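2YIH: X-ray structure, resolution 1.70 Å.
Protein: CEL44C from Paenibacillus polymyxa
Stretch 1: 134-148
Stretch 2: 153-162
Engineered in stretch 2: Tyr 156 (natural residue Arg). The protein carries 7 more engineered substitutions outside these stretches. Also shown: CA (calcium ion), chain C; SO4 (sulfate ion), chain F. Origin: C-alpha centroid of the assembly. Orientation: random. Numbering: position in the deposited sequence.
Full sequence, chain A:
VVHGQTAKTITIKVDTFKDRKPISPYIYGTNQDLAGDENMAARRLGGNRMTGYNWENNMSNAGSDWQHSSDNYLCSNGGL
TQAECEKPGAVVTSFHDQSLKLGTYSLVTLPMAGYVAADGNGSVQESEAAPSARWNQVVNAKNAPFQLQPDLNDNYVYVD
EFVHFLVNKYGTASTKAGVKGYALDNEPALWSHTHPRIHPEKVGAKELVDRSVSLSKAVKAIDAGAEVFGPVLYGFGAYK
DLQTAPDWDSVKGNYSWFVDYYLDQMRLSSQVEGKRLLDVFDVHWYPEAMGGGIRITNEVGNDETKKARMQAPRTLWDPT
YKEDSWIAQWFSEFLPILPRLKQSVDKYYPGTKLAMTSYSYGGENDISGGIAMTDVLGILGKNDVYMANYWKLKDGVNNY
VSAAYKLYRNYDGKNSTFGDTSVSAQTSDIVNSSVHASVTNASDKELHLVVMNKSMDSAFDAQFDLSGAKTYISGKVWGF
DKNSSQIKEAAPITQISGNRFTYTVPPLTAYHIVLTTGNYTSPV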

ATOM      1  N   ARG A 134     -12.020 -24.034 -18.749  1.00 10.02           N
ATOM      2  CA  ARG A 134     -12.227 -23.158 -17.595  1.00 10.47           C
ATOM      3  C   ARG A 134     -11.554 -21.775 -17.751  1.00  9.90           C
ATOM      4  O   ARG A 134     -11.755 -20.908 -16.906  1.00  9.83           O
ATOM      5  CB  ARG A 134     -11.686 -23.813 -16.331  1.00 10.65           C
ATOM      6  CG  ARG A 134     -12.211 -25.258 -16.102  1.00 11.04           C
ATOM      7  CD  ARG A 134     -13.771 -25.317 -16.035  1.00 11.39           C
ATOM      8  NE  ARG A 134     -14.328 -24.400 -15.022  1.00 11.11           N
ATOM      9  CZ  ARG A 134     -14.257 -24.585 -13.709  1.00 11.07           C
ATOM     10  NH1 ARG A 134     -13.719 -25.695 -13.198  1.00 11.60           N
ATOM     11  NH2 ARG A 134     -14.758 -23.658 -12.911  1.00 11.53           N
ATOM     12  N   TRP A 135     -10.828 -21.569 -18.851  1.00  9.61           N
ATOM     13  CA  TRP A 135      -9.936 -20.407 -18.969  1.00  9.32           C
ATOM     14  C   TRP A 135     -10.034 -19.753 -20.313  1.00  9.61           C
ATOM     15  O   TRP A 135     -10.170 -20.435 -21.330  1.00  9.70           O
ATOM     16  CB  TRP A 135      -8.463 -20.777 -18.714  1.00  8.84           C
ATOM     17  CG  TRP A 135      -8.244 -21.449 -17.386  1.00  9.20           C
ATOM     18  CD1 TRP A 135      -8.063 -22.796 -17.156  1.00  9.32           C
ATOM     19  CD2 TRP A 135      -8.230 -20.814 -16.097  1.00  8.84           C
ATOM     20  NE1 TRP A 135      -7.889 -23.025 -15.805  1.00  9.47           N
ATOM     21  CE2 TRP A 135      -8.011 -21.826 -15.133  1.00  9.28           C
ATOM     22  CE3 TRP A 135      -8.355 -19.483 -15.672  1.00  9.28           C
ATOM     23  CZ2 TRP A 135      -7.883 -21.538 -13.766  1.00  9.37           C
ATOM     24  CZ3 TRP A 135      -8.277 -19.200 -14.323  1.00  8.98           C
ATOM     25  CH2 TRP A 135      -8.056 -20.217 -13.375  1.00  9.43           C
ATOM     26  N   ASN A 136      -9.988 -18.415 -20.305  1.00  8.91           N
ATOM     27  CA  ASN A 136      -9.822 -17.649 -21.544  1.00  9.17           C
ATOM     28  C   ASN A 136      -8.424 -17.068 -21.560  1.00  9.47           C
ATOM     29  O   ASN A 136      -7.868 -16.756 -20.501  1.00  9.01           O
ATOM     30  CB  ASN A 136     -10.848 -16.505 -21.607  1.00  9.55           C
ATOM     31  CG  ASN A 136     -12.263 -17.004 -21.775  1.00 10.02           C
ATOM     32  OD1 ASN A 136     -12.484 -18.031 -22.410  1.00 11.69           O
ATOM     33  ND2 ASN A 136     -13.247 -16.246 -21.258  1.00  9.67           N
ATOM     34  N   GLN A 137      -7.863 -16.917 -22.758  1.00 10.31           N
ATOM     35  CA  GLN A 137      -6.497 -16.402 -22.908  1.00 11.51           C
ATOM     36  C   GLN A 137      -6.511 -14.878 -22.852  1.00 11.08           C
ATOM     37  O   GLN A 137      -7.373 -14.224 -23.461  1.00 11.27           O
ATOM     38  CB  GLN A 137      -5.915 -16.835 -24.254  1.00 13.84           C
ATOM     39  CG  GLN A 137      -5.734 -18.290 -24.410  1.00 16.84           C
ATOM     40  CD  GLN A 137      -5.059 -18.634 -25.744  1.00 18.78           C
ATOM     41  OE1 GLN A 137      -4.267 -17.836 -26.293  1.00 20.04           O
ATOM     42  NE2 GLN A 137      -5.382 -19.804 -26.277  0.50 19.29           N
ATOM     43  N   VAL A 138      -5.524 -14.316 -22.168  1.00  9.75           N
ATOM     44  CA  VAL A 138      -5.296 -12.846 -22.174  1.00  9.75           C
ATOM     45  C   VAL A 138      -4.469 -12.426 -23.408  1.00 10.02           C
ATOM     46  O   VAL A 138      -3.441 -13.071 -23.748  1.00 10.46           O
ATOM     47  CB  VAL A 138      -4.568 -12.410 -20.886  1.00  9.33           C
ATOM     48  CG1 VAL A 138      -4.175 -10.895 -20.942  1.00  9.39           C
ATOM     49  CG2 VAL A 138      -5.448 -12.664 -19.641  1.00  9.52           C
ATOM     50  N   VAL A 139      -4.943 -11.400 -24.117  1.00  9.49           N
ATOM     51  CA  VAL A 139      -4.170 -10.803 -25.219  1.00  9.35           C
ATOM     52  C   VAL A 139      -4.078  -9.323 -24.897  1.00  9.06           C
ATOM     53  O   VAL A 139      -5.100  -8.692 -24.597  1.00  9.05           O
ATOM     54  CB  VAL A 139      -4.930 -11.026 -26.570  1.00  9.19           C
ATOM     55  CG1 VAL A 139      -4.291 -10.259 -27.725  1.00  9.61           C
ATOM     56  CG2 VAL A 139      -4.999 -12.577 -26.876  1.00  9.90           C
ATOM     57  N   ASN A 140      -2.861  -8.786 -24.951  1.00  9.21           N
ATOM     58  CA  ASN A 140      -2.648  -7.427 -24.489  1.00  9.15           C
ATOM     59  C   ASN A 140      -3.197  -6.412 -25.452  1.00  9.33           C
ATOM     60  O   ASN A 140      -3.858  -5.429 -25.026  1.00  9.84           O
ATOM     61  CB  ASN A 140      -1.166  -7.178 -24.236  1.00  9.02           C
ATOM     62  CG  ASN A 140      -0.678  -7.920 -23.027  1.00  9.19           C
ATOM     63  OD1 ASN A 140      -1.456  -8.187 -22.092  1.00 10.20           O
ATOM     64  ND2 ASN A 140       0.575  -8.318 -23.052  1.00  9.54           N
ATOM     65  N   ALA A 141      -2.942  -6.634 -26.744  1.00  9.27           N
ATOM     66  CA  ALA A 141      -3.391  -5.688 -27.806  1.00  9.44           C
ATOM     67  C   ALA A 141      -4.289  -6.384 -28.848  1.00  9.98           C
ATOM     68  O   ALA A 141      -3.853  -7.316 -29.559  1.00 10.01           O
ATOM     69  CB  ALA A 141      -2.172  -5.034 -28.488  1.00 10.03           C
ATOM     70  N   LYS A 142      -5.538  -5.949 -28.917  1.00  9.94           N
ATOM     71  CA  LYS A 142      -6.543  -6.584 -29.761  1.00 10.01           C
ATOM     72  C   LYS A 142      -6.199  -6.490 -31.248  1.00 11.06           C
ATOM     73  O   LYS A 142      -6.458  -7.435 -32.017  1.00 10.88           O
ATOM     74  CB  LYS A 142      -7.925  -5.945 -29.507  1.00  9.51           C
ATOM     75  CG  LYS A 142      -9.063  -6.726 -30.148  1.00  8.98           C
ATOM     76  CD  LYS A 142     -10.428  -6.027 -29.928  1.00  9.32           C
ATOM     77  CE  LYS A 142     -11.549  -7.002 -30.381  1.00  9.65           C
ATOM     78  NZ  LYS A 142     -12.902  -6.294 -30.357  1.00  9.93           N
ATOM     79  N   ASN A 143      -5.628  -5.353 -31.647  1.00 11.56           N
ATOM     80  CA  ASN A 143      -5.376  -5.117 -33.093  1.00 13.04           C
ATOM     81  C   ASN A 143      -6.630  -5.348 -33.961  1.00 13.59           C
ATOM     82  O   ASN A 143      -6.575  -5.974 -35.030  1.00 13.39           O
ATOM     83  CB  ASN A 143      -4.162  -5.948 -33.599  1.00 14.38           C
ATOM     84  CG  ASN A 143      -2.846  -5.561 -32.910  1.00 16.07           C
ATOM     85  OD1 ASN A 143      -1.966  -6.415 -32.670  1.00 19.38           O
ATOM     86  ND2 ASN A 143      -2.741  -4.316 -32.509  1.00 15.94           N
ATOM     87  N   ALA A 144      -7.760  -4.842 -33.489  1.00 13.52           N
ATOM     88  CA  ALA A 144      -9.034  -4.927 -34.209  1.00 14.23           C
ATOM     89  C   ALA A 144      -9.918  -3.876 -33.570  1.00 13.96           C
ATOM     90  O   ALA A 144      -9.611  -3.430 -32.446  1.00 13.75           O
ATOM     91  CB  ALA A 144      -9.665  -6.333 -34.051  1.00 13.69           C
ATOM     92  N   PRO A 145     -11.061  -3.553 -34.206  1.00 14.52           N
ATOM     93  CA  PRO A 145     -11.883  -2.492 -33.639  1.00 14.84           C
ATOM     94  C   PRO A 145     -12.346  -2.868 -32.235  1.00 14.85           C
ATOM     95  O   PRO A 145     -12.771  -3.989 -32.022  1.00 14.35           O
ATOM     96  CB  PRO A 145     -13.075  -2.415 -34.605  1.00 16.07           C
ATOM     97  CG  PRO A 145     -12.466  -2.766 -35.944  1.00 15.93           C
ATOM     98  CD  PRO A 145     -11.455  -3.869 -35.603  1.00 15.52           C
ATOM     99  N   PHE A 146     -12.228  -1.939 -31.292  1.00 14.25           N
ATOM    100  CA  PHE A 146     -12.671  -2.188 -29.932  1.00 13.87           C
ATOM    101  C   PHE A 146     -14.199  -2.240 -29.846  1.00 14.93           C
ATOM    102  O   PHE A 146     -14.894  -1.497 -30.527  1.00 15.41           O
ATOM    103  CB  PHE A 146     -12.169  -1.096 -28.992  1.00 12.40           C
ATOM    104  CG  PHE A 146     -10.688  -1.066 -28.814  1.00 12.02           C
ATOM    105  CD1 PHE A 146      -9.964  -2.246 -28.533  1.00 11.41           C
ATOM    106  CD2 PHE A 146      -9.999   0.137 -28.922  1.00 11.61           C
ATOM    107  CE1 PHE A 146      -8.602  -2.190 -28.342  1.00 10.98           C
ATOM    108  CE2 PHE A 146      -8.634   0.183 -28.710  1.00 11.60           C
ATOM    109  CZ  PHE A 146      -7.932  -1.002 -28.453  1.00 11.02           C
ATOM    110  N   GLN A 147     -14.710  -3.085 -28.960  1.00 16.01           N
ATOM    111  CA  GLN A 147     -16.128  -3.166 -28.677  1.00 16.13           C
ATOM    112  C   GLN A 147     -16.335  -2.714 -27.234  1.00 15.50           C
ATOM    113  O   GLN A 147     -15.652  -3.188 -26.334  1.00 14.84           O
ATOM    114  CB  GLN A 147     -16.615  -4.628 -28.857  1.00 19.65           C
ATOM    115  CG  GLN A 147     -16.340  -5.216 -30.265  1.00 20.41           C
ATOM    116  CD  GLN A 147     -16.472  -6.760 -30.304  1.00 24.58           C
ATOM    117  OE1 GLN A 147     -15.492  -7.511 -30.078  1.00 27.31           O
ATOM    118  NE2 GLN A 147     -17.689  -7.234 -30.554  1.00 23.85           N
ATOM    119  N   LEU A 148     -17.298  -1.833 -26.998  1.00 15.11           N
ATOM    120  CA  LEU A 148     -17.715  -1.558 -25.620  1.00 15.19           C
ATOM    121  C   LEU A 148     -18.496  -2.706 -25.009  1.00 14.81           C
ATOM    122  O   LEU A 148     -18.523  -2.847 -23.780  1.00 15.17           O
ATOM    123  CB  LEU A 148     -18.541  -0.260 -25.550  1.00 15.24           C
ATOM    124  CG  LEU A 148     -17.776   1.010 -25.939  1.00 15.82           C
ATOM    125  CD1 LEU A 148     -18.710   2.217 -25.832  1.00 16.45           C
ATOM    126  CD2 LEU A 148     -16.538   1.241 -25.066  1.00 15.14           C
ATOM    127  N   ASN A 153     -18.278 -14.838 -26.542  1.00 14.35           N
ATOM    128  CA  ASN A 153     -18.345 -16.185 -27.101  1.00 16.29           C
ATOM    129  C   ASN A 153     -17.014 -16.709 -27.613  1.00 15.82           C
ATOM    130  O   ASN A 153     -16.903 -17.882 -28.043  1.00 17.70           O
ATOM    131  CB  ASN A 153     -19.394 -16.264 -28.205  1.00 19.23           C
ATOM    132  CG  ASN A 153     -20.779 -16.069 -27.677  1.00 21.57           C
ATOM    133  OD1 ASN A 153     -21.573 -15.344 -28.266  1.00 29.54           O
ATOM    134  ND2 ASN A 153     -21.053 -16.630 -26.514  1.00 21.50           N
ATOM    135  N   ASP A 154     -15.984 -15.870 -27.543  1.00 13.66           N
ATOM    136  CA  ASP A 154     -14.666 -16.307 -27.994  1.00 12.44           C
ATOM    137  C   ASP A 154     -13.810 -16.729 -26.800  1.00 12.24           C
ATOM    138  O   ASP A 154     -14.286 -16.750 -25.657  1.00 11.66           O
ATOM    139  CB  ASP A 154     -13.973 -15.237 -28.873  1.00 11.84           C
ATOM    140  CG  ASP A 154     -13.617 -13.979 -28.106  1.00 11.70           C
ATOM    141  OD1 ASP A 154     -13.802 -13.971 -26.864  1.00 10.35           O
ATOM    142  OD2 ASP A 154     -13.096 -13.027 -28.745  1.00 11.31           O
ATOM    143  N   ASN A 155     -12.556 -17.075 -27.059  1.00 12.01           N
ATOM    144  CA  ASN A 155     -11.693 -17.592 -25.990  1.00 12.19           C
ATOM    145  C   ASN A 155     -10.696 -16.565 -25.473  1.00 11.76           C
ATOM    146  O   ASN A 155      -9.664 -16.940 -24.896  1.00 11.10           O
ATOM    147  CB  ASN A 155     -10.910 -18.809 -26.519  1.00 14.16           C
ATOM    148  CG  ASN A 155     -10.371 -19.697 -25.406  1.00 17.29           C
ATOM    149  OD1 ASN A 155     -11.039 -19.946 -24.392  1.00 19.41           O
ATOM    150  ND2 ASN A 155      -9.122 -20.145 -25.575  1.00 20.56           N
ATOM    151  N   TYR A 156     -11.005 -15.272 -25.660  1.00 11.40           N
ATOM    152  CA  TYR A 156     -10.003 -14.225 -25.434  1.00 11.40           C
ATOM    153  C   TYR A 156     -10.552 -13.147 -24.548  1.00 11.38           C
ATOM    154  O   TYR A 156     -11.738 -12.831 -24.635  1.00 11.41           O
ATOM    155  CB  TYR A 156      -9.630 -13.546 -26.758  1.00 11.23           C
ATOM    156  CG  TYR A 156      -8.978 -14.517 -27.716  1.00 12.19           C
ATOM    157  CD1 TYR A 156      -7.706 -14.998 -27.454  1.00 12.69           C
ATOM    158  CD2 TYR A 156      -9.682 -15.006 -28.826  1.00 12.56           C
ATOM    159  CE1 TYR A 156      -7.114 -15.941 -28.310  1.00 12.67           C
ATOM    160  CE2 TYR A 156      -9.123 -15.940 -29.668  1.00 12.68           C
ATOM    161  CZ  TYR A 156      -7.851 -16.394 -29.425  1.00 13.70           C
ATOM    162  OH  TYR A 156      -7.280 -17.314 -30.261  1.00 14.45           O
ATOM    163  N   VAL A 157      -9.653 -12.478 -23.838  1.00 11.09           N
ATOM    164  CA  VAL A 157     -10.007 -11.210 -23.205  1.00 11.33           C
ATOM    165  C   VAL A 157      -8.889 -10.255 -23.597  1.00 10.33           C
ATOM    166  O   VAL A 157      -7.736 -10.636 -23.562  1.00 11.22           O
ATOM    167  CB  VAL A 157     -10.094 -11.391 -21.669  1.00 12.39           C
ATOM    168  CG1 VAL A 157     -10.198 -10.094 -20.988  1.00 14.00           C
ATOM    169  CG2 VAL A 157     -11.320 -12.287 -21.333  1.00 12.89           C
ATOM    170  N   TYR A 158      -9.235  -9.058 -24.068  1.00  9.73           N
ATOM    171  CA  TYR A 158      -8.223  -8.150 -24.598  1.00  9.01           C
ATOM    172  C   TYR A 158      -7.997  -7.033 -23.606  1.00  8.93           C
ATOM    173  O   TYR A 158      -8.920  -6.314 -23.280  1.00  9.27           O
ATOM    174  CB  TYR A 158      -8.737  -7.545 -25.905  1.00  9.12           C
ATOM    175  CG  TYR A 158      -8.877  -8.577 -27.009  1.00  9.10           C
ATOM    176  CD1 TYR A 158      -7.742  -9.117 -27.606  1.00  9.11           C
ATOM    177  CD2 TYR A 158     -10.144  -9.062 -27.402  1.00  9.41           C
ATOM    178  CE1 TYR A 158      -7.840 -10.063 -28.633  1.00  9.54           C
ATOM    179  CE2 TYR A 158     -10.262 -10.043 -28.417  1.00  9.32           C
ATOM    180  CZ  TYR A 158      -9.102 -10.524 -29.016  1.00  9.31           C
ATOM    181  OH  TYR A 158      -9.212 -11.447 -30.040  1.00  9.84           O
ATOM    182  N   VAL A 159      -6.767  -6.837 -23.159  1.00  9.00           N
ATOM    183  CA  VAL A 159      -6.572  -5.898 -22.047  1.00  9.16           C
ATOM    184  C   VAL A 159      -6.723  -4.469 -22.549  1.00  9.52           C
ATOM    185  O   VAL A 159      -7.342  -3.634 -21.868  1.00  8.91           O
ATOM    186  CB  VAL A 159      -5.227  -6.092 -21.342  1.00  9.15           C
ATOM    187  CG1 VAL A 159      -5.133  -5.124 -20.160  1.00  9.06           C
ATOM    188  CG2 VAL A 159      -5.094  -7.521 -20.833  1.00  9.00           C
ATOM    189  N   ASP A 160      -6.206  -4.162 -23.741  1.00  9.88           N
ATOM    190  CA  ASP A 160      -6.320  -2.785 -24.209  1.00 10.23           C
ATOM    191  C   ASP A 160      -7.765  -2.382 -24.528  1.00  9.94           C
ATOM    192  O   ASP A 160      -8.130  -1.212 -24.396  1.00 10.00           O
ATOM    193  CB  ASP A 160      -5.308  -2.445 -25.341  1.00 10.09           C
ATOM    194  CG  ASP A 160      -5.579  -3.181 -26.649  1.00 10.30           C
ATOM    195  OD1 ASP A 160      -6.366  -4.145 -26.711  1.00  9.86           O
ATOM    196  OD2 ASP A 160      -4.938  -2.779 -27.648  1.00 11.00           O
ATOM    197  N   GLU A 161      -8.592  -3.361 -24.886  1.00  9.36           N
ATOM    198  CA  GLU A 161     -10.030  -3.158 -25.054  1.00  9.66           C
ATOM    199  C   GLU A 161     -10.672  -2.744 -23.724  1.00  9.70           C
ATOM    200  O   GLU A 161     -11.543  -1.875 -23.671  1.00  9.87           O
ATOM    201  CB  GLU A 161     -10.688  -4.430 -25.601  1.00 10.22           C
ATOM    202  CG  GLU A 161     -12.167  -4.219 -25.935  1.00 10.16           C
ATOM    203  CD  GLU A 161     -12.720  -5.337 -26.780  1.00 10.64           C
ATOM    204  OE1 GLU A 161     -12.689  -6.489 -26.331  1.00 10.29           O
ATOM    205  OE2 GLU A 161     -13.117  -5.065 -27.931  1.00 11.38           O
ATOM    206  N   PHE A 162     -10.228  -3.370 -22.650  1.00  9.54           N
ATOM    207  CA  PHE A 162     -10.744  -3.017 -21.349  1.00  9.95           C
ATOM    208  C   PHE A 162     -10.302  -1.585 -20.984  1.00  9.41           C
ATOM    209  O   PHE A 162     -11.082  -0.800 -20.414  1.00  9.46           O
ATOM    210  CB  PHE A 162     -10.219  -4.020 -20.331  1.00 10.27           C
ATOM    211  CG  PHE A 162     -10.587  -3.675 -18.913  1.00 11.50           C
ATOM    212  CD1 PHE A 162     -11.924  -3.444 -18.572  1.00 12.15           C
ATOM    213  CD2 PHE A 162      -9.602  -3.535 -17.953  1.00 12.57           C
ATOM    214  CE1 PHE A 162     -12.267  -3.139 -17.252  1.00 13.26           C
ATOM    215  CE2 PHE A 162      -9.945  -3.216 -16.628  1.00 13.33           C
ATOM    216  CZ  PHE A 162     -11.277  -3.051 -16.300  1.00 12.84           C
TER
HETATM  217 CA    CA C1520     -13.990 -12.358 -25.132  1.00 10.35          CA
HETATM  218  S   SO4 F1523     -19.883  -1.638 -29.328  0.50 22.87           S
HETATM  219  O1  SO4 F1523     -18.786  -0.676 -29.173  0.50 20.93           O
HETATM  220  O2  SO4 F1523     -20.464  -1.539 -30.656  0.50 24.08           O
HETATM  221  O3  SO4 F1523     -19.409  -3.011 -29.131  0.50 22.42           O
HETATM  222  O4  SO4 F1523     -20.927  -1.395 -28.342  0.50 24.93           O
HETATM  223  O   HOH W   1      -5.278  -2.845 -30.258  1.00 12.39           O
HETATM  224  O   HOH W   2     -14.057  -8.404 -27.647  1.00 11.92           O
HETATM  225  O   HOH W   3     -13.757  -1.240 -25.271  1.00 13.14           O
HETATM  226  O   HOH W   4     -13.227 -10.950 -27.001  1.00  8.80           O
HETATM  227  O   HOH W   5     -14.664 -14.424 -24.142  1.00 10.89           O

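Backbone hydrogen bonds define the first part of this contact. Strands 135-139 and 156-158 run parallel, their N-to-C directions 33° apart, and the bonds alternate in donor as parallel pairing requires. Gln 137 N donates to Asn 155 O (2.8 Å, N-H...O 156°), Val 157 N to Gln 137 O (2.9 Å, 156°), Val 139 N to Val 157 O (2.9 Å, 169°) and Val 159 N to Val 139 O (2.9 Å, 156°). Val 159 is already the first helical residue, and beyond its bond the alternation stops: the next amide, Asp 160 N, donates to Asn 140 O at 3.0 Å, with a more bent angle of 142°. CA-H...O contacts supplement these bonds, the shortest from Tyr 158 CA to Val 139 O (3.2 Å).

Carboxylates dominate the polar contacts beyond the strands. Asp 160 OD1 accepts from Lys 142 N (3.0 Å, 157°), so a helix side chain holds the turn of the other stretch by its backbone. Glu 161 OE2 receives two donors: Lys 142 NZ, in a 2.7 Å salt bridge, and Gln 147 N, also at 2.7 Å and nearly straight at 165°. Lys 142 NZ additionally donates to Pro 145 O (2.8 Å) and Gln 147 OE1 (2.9 Å), tying its own loop around the same charge pair. Water 2 donates to both Gln 147 OE1 (3.0 Å) and Glu 161 OE1 (2.7 Å).

Apolar packing divides between the sheet faces. Val 139 shares one with Tyr 158 and the engineered Tyr 156; its CG2 lies 3.7 Å from Tyr 156 CD1, and its CB 3.6 Å from Tyr 158 CD1. Val 138 points to the other face, where its CG1 meets Val 159 CG2 at 3.5 Å. The extended Lys 142 chain crosses the Tyr 158 ring: CG sits 3.5 Å from the ring centroid, 7° off the normal, a CH-pi contact over the face.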